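Local coordinates for uncharacterized protein conserved in bacteria (Cupriavidus necator, PDB 5DMH) that catalyses the ATP-dependent phosphorylation of 3-oxo-tetronate (3-dehydroerythronate) to its 4-phosphate, as a member of the four-carbon acid sugar kinase family, at residues A[198-204]-A[226-232]; A[120-126]-A[190-194]. All blocks are in the same frame, centred on the assembly; numbering follows the deposited sequence.

Contact 1 of 2, residues A[198-204]-A[226-232]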
loop_
_atom_site.group_PDB
_atom_site.type_symbol
_atom_site.label_atom_id
_atom_site.label_comp_id
_atom_site.label_asym_id
_atom_site.label_seq_id
_atom_site.Cartn_x
_atom_site.Cartn_y
_atom_site.Cartn_z
ATOM N N LYS A 198 -16.868 18.472 -6.759
ATOM C CA LYS A 198 -16.553 18.287 -8.163
ATOM C C LYS A 198 -15.179 17.649 -8.458
ATOM O O LYS A 198 -14.134 18.130 -8.020
ATOM C CB LYS A 198 -16.682 19.637 -8.892
ATOM C CG LYS A 198 -16.265 19.609 -10.346
ATOM C CD LYS A 198 -17.201 18.819 -11.225
ATOM C CE LYS A 198 -16.804 18.961 -12.682
ATOM N NZ LYS A 198 -17.714 18.247 -13.621
ATOM N N VAL A 199 -15.196 16.551 -9.215
ATOM C CA VAL A 199 -13.971 15.874 -9.663
ATOM C C VAL A 199 -13.683 16.223 -11.111
ATOM O O VAL A 199 -14.580 16.214 -11.928
ATOM C CB VAL A 199 -14.096 14.323 -9.560
ATOM C CG1 VAL A 199 -12.891 13.655 -10.166
ATOM C CG2 VAL A 199 -14.258 13.920 -8.121
ATOM N N GLY A 200 -12.448 16.595 -11.415
ATOM C CA GLY A 200 -12.081 16.945 -12.777
ATOM C C GLY A 200 -10.851 16.173 -13.247
ATOM O O GLY A 200 -10.502 15.103 -12.705
ATOM N N LEU A 201 -10.188 16.732 -14.259
ATOM C CA LEU A 201 -9.065 16.084 -14.912
ATOM C C LEU A 201 -7.962 17.067 -15.220
ATOM O O LEU A 201 -8.196 18.105 -15.839
ATOM C CB LEU A 201 -9.510 15.433 -16.218
ATOM C CG LEU A 201 -8.429 14.737 -17.071
ATOM C CD1 LEU A 201 -7.817 13.540 -16.379
ATOM C CD2 LEU A 201 -9.027 14.316 -18.426
ATOM N N LEU A 202 -6.752 16.716 -14.799
ATOM C CA LEU A 202 -5.544 17.408 -15.215
ATOM C C LEU A 202 -4.940 16.556 -16.335
ATOM O O LEU A 202 -4.291 15.561 -16.076
ATOM C CB LEU A 202 -4.610 17.558 -14.009
ATOM C CG LEU A 202 -3.217 18.113 -14.199
ATOM C CD1 LEU A 202 -3.295 19.491 -14.853
ATOM C CD2 LEU A 202 -2.475 18.205 -12.865
ATOM N N ARG A 203 -5.192 16.939 -17.581
ATOM C CA ARG A 203 -4.992 16.054 -18.730
ATOM C C ARG A 203 -3.531 15.984 -19.180
ATOM O O ARG A 203 -2.743 16.911 -18.952
ATOM C CB ARG A 203 -5.909 16.518 -19.879
ATOM C CG ARG A 203 -6.083 15.526 -21.021
ATOM C CD ARG A 203 -7.019 16.063 -22.104
ATOM N NE ARG A 203 -8.389 16.166 -21.639
ATOM C CZ ARG A 203 -9.002 17.284 -21.238
ATOM N NH1 ARG A 203 -10.260 17.219 -20.812
ATOM N NH2 ARG A 203 -8.395 18.469 -21.277
ATOM N N TYR A 204 -3.184 14.887 -19.847
ATOM C CA TYR A 204 -1.809 14.608 -20.259
ATOM C C TYR A 204 -1.151 15.704 -21.085
ATOM O O TYR A 204 0.078 15.850 -21.065
ATOM C CB TYR A 204 -1.773 13.309 -21.078
ATOM C CG TYR A 204 -2.391 13.462 -22.438
ATOM C CD1 TYR A 204 -3.757 13.367 -22.619
ATOM C CD2 TYR A 204 -1.601 13.750 -23.542
ATOM C CE1 TYR A 204 -4.319 13.552 -23.853
ATOM C CE2 TYR A 204 -2.143 13.915 -24.782
ATOM C CZ TYR A 204 -3.512 13.810 -24.947
ATOM O OH TYR A 204 -4.088 13.976 -26.186
ATOM N N VAL A 226 -13.133 22.828 -9.645
ATOM C CA VAL A 226 -12.695 21.454 -9.451
ATOM C C VAL A 226 -12.031 21.354 -8.077
ATOM O O VAL A 226 -11.112 22.089 -7.769
ATOM C CB VAL A 226 -11.703 21.030 -10.538
ATOM C CG1 VAL A 226 -11.114 19.676 -10.235
ATOM C CG2 VAL A 226 -12.376 21.073 -11.925
ATOM N N ARG A 227 -12.506 20.445 -7.246
ATOM C CA ARG A 227 -11.877 20.268 -5.938
ATOM C C ARG A 227 -10.894 19.107 -5.867
ATOM O O ARG A 227 -10.019 19.085 -5.009
ATOM C CB ARG A 227 -12.957 20.218 -4.872
ATOM C CG ARG A 227 -13.692 21.582 -4.882
ATOM C CD ARG A 227 -14.587 21.790 -3.701
ATOM N NE ARG A 227 -13.897 21.538 -2.440
ATOM C CZ ARG A 227 -13.525 22.473 -1.572
ATOM N NH1 ARG A 227 -13.745 23.762 -1.804
ATOM N NH2 ARG A 227 -12.919 22.108 -0.454
HETATM N N MSE A 228 -11.014 18.167 -6.792
HETATM C CA MSE A 228 -10.046 17.097 -6.927
HETATM C C MSE A 228 -9.931 16.711 -8.404
HETATM O O MSE A 228 -10.939 16.503 -9.072
HETATM C CB MSE A 228 -10.468 15.875 -6.090
HETATM C CG MSE A 228 -9.544 14.714 -6.194
HETATM SE SE MSE A 228 -9.669 13.659 -4.493
HETATM C CE MSE A 228 -11.487 13.912 -4.092
ATOM N N ALA A 229 -8.709 16.623 -8.898
ATOM C CA ALA A 229 -8.485 16.263 -10.300
ATOM C C ALA A 229 -7.686 14.985 -10.410
ATOM O O ALA A 229 -6.602 14.872 -9.818
ATOM C CB ALA A 229 -7.739 17.375 -11.027
ATOM N N ILE A 230 -8.217 14.040 -11.176
ATOM C CA ILE A 230 -7.428 12.909 -11.638
ATOM C C ILE A 230 -6.279 13.512 -12.442
ATOM O O ILE A 230 -6.514 14.387 -13.251
ATOM C CB ILE A 230 -8.256 11.994 -12.536
ATOM C CG1 ILE A 230 -9.439 11.367 -11.775
ATOM C CG2 ILE A 230 -7.378 10.905 -13.151
ATOM C CD1 ILE A 230 -9.049 10.537 -10.579
ATOM N N ALA A 231 -5.038 13.105 -12.188
ATOM C CA ALA A 231 -3.907 13.595 -12.991
ATOM C C ALA A 231 -3.365 12.511 -13.908
ATOM O O ALA A 231 -2.953 11.439 -13.441
ATOM C CB ALA A 231 -2.797 14.116 -12.103
ATOM N N ASP A 232 -3.353 12.809 -15.207
ATOM C CA ASP A 232 -2.736 11.928 -16.186
ATOM C C ASP A 232 -1.212 11.826 -15.962
ATOM O O ASP A 232 -0.538 12.769 -15.545
ATOM C CB ASP A 232 -3.009 12.395 -17.639
ATOM C CG ASP A 232 -4.424 12.114 -18.139
ATOM O OD1 ASP A 232 -5.201 11.374 -17.474
ATOM O OD2 ASP A 232 -4.760 12.661 -19.232
#
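Val199 to Leu202 pair with Met228 to Ala231 as parallel strands, their short axes 4.1 Å apart at closest approach and twisted by -38°. The ladder threads through Met228 O, Gly200 O, Ile230 O and Leu202 O. Gly200 N donates to Met228 O at 2.8 Å, whereas Ile230 N meets Gly200 O from above its carbonyl plane. At the start of the pair Lys198 O accepts from Arg227 N at 2.9 Å and weakly from Met228 N. Val226 CG1 lies 3.6 Å from Gly200 N, over a backbone that carries no side chain.

Val199, Leu201, Met228 (selenomethionine) and Ile230 share one face. On it Leu201, with CG trans to the backbone N, places CD1 against Ile230, 3.5 Å from Ile230 O, and 3.6 Å from Asp232 OD1. Met228 and Ile230 pack against Leu191 of helix 187-193, which covers this face. The other face holds Leu202, whose CB touches Ala229 CB and whose CD2 rests on Ala231 CB, beneath helix 211-223.

Asp232 closes the end of the ladder. Its backbone N binds Leu202 O, and its OD2 receives Tyr204 N at 2.8 Å on the anti side of the carboxylate, with a bent N-H angle of 137°. The same OD2 sits in plane at the edge of the Tyr204 ring. The Tyr204 ring lies alongside the carboxylate, the two planes 26° apart.

Arg159 N and Gly160 N also donate to OD2 and OD1, so the buried carboxylate is gripped by three backbone N-H groups, one from the first turn of helix 204-207. Such a setting would be expected to favour the ionised form and ties the strand ends to the neighbouring 155-164 hairpin.

Contact 2 of 2, residues A[120-126]-A[190-194]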
loop_
_atom_site.group_PDB
_atom_site.type_symbol
_atom_site.label_atom_id
_atom_site.label_comp_id
_atom_site.label_asym_id
_atom_site.label_seq_id
_atom_site.Cartn_x
_atom_site.Cartn_y
_atom_site.Cartn_z
ATOM N N PHE A 120 -6.410 1.892 -7.662
ATOM C CA PHE A 120 -7.497 2.771 -7.235
ATOM C C PHE A 120 -8.530 2.024 -6.420
ATOM O O PHE A 120 -9.667 2.428 -6.380
ATOM C CB PHE A 120 -8.154 3.475 -8.417
ATOM C CG PHE A 120 -8.574 4.906 -8.133
ATOM C CD1 PHE A 120 -7.634 5.875 -7.789
ATOM C CD2 PHE A 120 -9.899 5.287 -8.241
ATOM C CE1 PHE A 120 -8.022 7.214 -7.553
ATOM C CE2 PHE A 120 -10.280 6.601 -8.001
ATOM C CZ PHE A 120 -9.330 7.560 -7.661
ATOM N N ASP A 121 -8.080 0.965 -5.748
ATOM C CA ASP A 121 -8.923 0.027 -5.030
ATOM C C ASP A 121 -9.912 0.736 -4.103
ATOM O O ASP A 121 -9.529 1.414 -3.156
ATOM C CB ASP A 121 -8.074 -0.969 -4.227
ATOM C CG ASP A 121 -7.152 -1.795 -5.088
ATOM O OD1 ASP A 121 -6.720 -1.284 -6.150
ATOM O OD2 ASP A 121 -6.853 -2.968 -4.721
ATOM N N SER A 122 -11.196 0.601 -4.432
ATOM C CA SER A 122 -12.268 1.298 -3.733
ATOM C C SER A 122 -13.592 0.755 -4.258
ATOM O O SER A 122 -13.622 -0.067 -5.213
ATOM C CB SER A 122 -12.197 2.807 -3.986
ATOM O OG SER A 122 -12.256 3.117 -5.373
ATOM N N THR A 123 -14.665 1.273 -3.678
ATOM C CA THR A 123 -16.022 1.057 -4.176
ATOM C C THR A 123 -16.701 2.435 -4.231
ATOM O O THR A 123 -16.120 3.441 -3.780
ATOM C CB THR A 123 -16.840 0.094 -3.263
ATOM O OG1 THR A 123 -17.275 0.793 -2.090
ATOM C CG2 THR A 123 -16.048 -1.170 -2.879
ATOM N N ASP A 124 -17.914 2.492 -4.787
ATOM C CA ASP A 124 -18.684 3.741 -4.836
ATOM C C ASP A 124 -18.927 4.306 -3.421
ATOM O O ASP A 124 -19.237 5.477 -3.262
ATOM C CB ASP A 124 -20.046 3.519 -5.532
ATOM C CG ASP A 124 -19.923 3.286 -7.030
ATOM O OD1 ASP A 124 -18.837 3.522 -7.626
ATOM O OD2 ASP A 124 -20.941 2.883 -7.617
ATOM N N ALA A 125 -18.802 3.464 -2.398
ATOM C CA ALA A 125 -18.984 3.893 -1.010
ATOM C C ALA A 125 -17.700 4.485 -0.414
ATOM O O ALA A 125 -17.736 5.112 0.632
ATOM C CB ALA A 125 -19.489 2.755 -0.153
ATOM N N GLY A 126 -16.572 4.310 -1.079
ATOM C CA GLY A 126 -15.312 4.850 -0.593
ATOM C C GLY A 126 -14.168 3.879 -0.729
ATOM O O GLY A 126 -14.351 2.802 -1.304
ATOM N N VAL A 190 -15.243 7.114 -11.676
ATOM C CA VAL A 190 -15.124 6.295 -10.467
ATOM C C VAL A 190 -14.983 7.182 -9.222
ATOM O O VAL A 190 -15.689 7.004 -8.245
ATOM C CB VAL A 190 -13.927 5.318 -10.580
ATOM C CG1 VAL A 190 -13.627 4.626 -9.244
ATOM C CG2 VAL A 190 -14.181 4.284 -11.675
ATOM N N LEU A 191 -14.072 8.147 -9.263
ATOM C CA LEU A 191 -13.843 8.998 -8.110
ATOM C C LEU A 191 -15.061 9.885 -7.833
ATOM O O LEU A 191 -15.441 10.095 -6.656
ATOM C CB LEU A 191 -12.587 9.859 -8.317
ATOM C CG LEU A 191 -12.142 10.748 -7.142
ATOM C CD1 LEU A 191 -12.073 9.974 -5.816
ATOM C CD2 LEU A 191 -10.804 11.372 -7.462
ATOM N N GLN A 192 -15.671 10.413 -8.886
ATOM C CA GLN A 192 -16.853 11.272 -8.717
ATOM C C GLN A 192 -17.949 10.523 -7.952
ATOM O O GLN A 192 -18.632 11.094 -7.109
ATOM C CB GLN A 192 -17.389 11.787 -10.067
ATOM C CG GLN A 192 -18.511 12.826 -9.938
ATOM C CD GLN A 192 -18.100 14.044 -9.156
ATOM O OE1 GLN A 192 -17.565 15.004 -9.714
ATOM N NE2 GLN A 192 -18.324 14.010 -7.843
ATOM N N ARG A 193 -18.061 9.216 -8.183
ATOM C CA ARG A 193 -19.151 8.455 -7.554
ATOM C C ARG A 193 -19.021 8.345 -6.047
ATOM O O ARG A 193 -20.019 8.158 -5.329
ATOM C CB ARG A 193 -19.269 7.072 -8.170
ATOM C CG ARG A 193 -20.030 7.077 -9.459
ATOM C CD ARG A 193 -20.509 5.691 -9.814
ATOM N NE ARG A 193 -19.444 4.924 -10.421
ATOM C CZ ARG A 193 -19.297 4.710 -11.729
ATOM N NH1 ARG A 193 -20.172 5.193 -12.605
ATOM N NH2 ARG A 193 -18.262 3.980 -12.159
ATOM N N GLN A 194 -17.801 8.485 -5.562
ATOM C CA GLN A 194 -17.535 8.387 -4.145
ATOM C C GLN A 194 -17.136 9.751 -3.547
ATOM O O GLN A 194 -16.565 9.821 -2.455
ATOM C CB GLN A 194 -16.473 7.325 -3.886
ATOM C CG GLN A 194 -15.165 7.538 -4.579
ATOM C CD GLN A 194 -14.173 6.424 -4.301
ATOM O OE1 GLN A 194 -13.614 6.345 -3.229
ATOM N NE2 GLN A 194 -13.921 5.584 -5.305
HETATM O O HOH W 1 -16.403 4.673 -7.199
HETATM O O HOH W 2 -17.750 2.626 -9.924
#
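Gln194 reaches into the loop 120-126 with its amide, and NE2 donates to Ser122 OG at 3.0 Å along a nearly straight N-H (162°), the hydroxyl lying in the amide plane. Gln194 CB lies 3.4 Å from Asp124 O; with CG between the backbone N and the carbonyl carbon (chi1 58°) and the chain extended beyond it, the amide reaches Ser122 and OE1 comes 3.5 Å from Gly126 CA. Beside it, Arg193 crosses Asp124 obliquely: Arg193 NE forms a salt bridge to Asp124 OD1 at 3.2 Å, its hydrogen bond weak and bent, while CD packs on the carboxylate. The Phe120 ring supplies the apolar part. Its CD2 edge meets Val190 CG1 in plane at 3.9 Å, and CE2 and CZ abut Leu191 CB.

The loop follows strand 111-115 and leads into helix 128-139, folding back as a type I turn from Thr123 to Gly126, with an ST turn from Thr123 OG1 to Ala125 N. The turn meets the C-terminal end of helix 187-193 within the sugar-binding N-terminal domain.

A second shell fixes these groups. Ser122 OG donates to Phe120 O at 2.9 Å, and Gly129 N holds Gln194 OE1. One water donates to Asp124 OD1 and Val190 O and accepts from Gln194 NE2; another joins OD1 to Arg193 NH2. That NH2 has its stronger partner in Asp184, and Ile128 packs against Phe120, Ser122, Leu191 and Gln194.

Helix 187-193 connects the two contacts: contact 2 uses its C-terminal end, and its Leu191 packs against Met228 and Ile230 of contact 1. Gln192 OE1 probably accepts a hydrogen bond from Val199 N of strand 199-202. Contact 1, its centre about 22 Å from the centre of the chain, is partly buried, with Lys198 exposed, and is built mainly of backbone hydrogen bonds with apolar side chains on both faces. Contact 2, centred about 17 Å from that point, is mostly buried, with Asp124 and Arg193 exposed; it joins loop to helix through amide, hydroxyl, salt bridge, water and an aromatic edge packed on the helix. Its Ser122 side chain lies about 12 Å from bound ADP, whereas contact 1 is remote from the annotated sites.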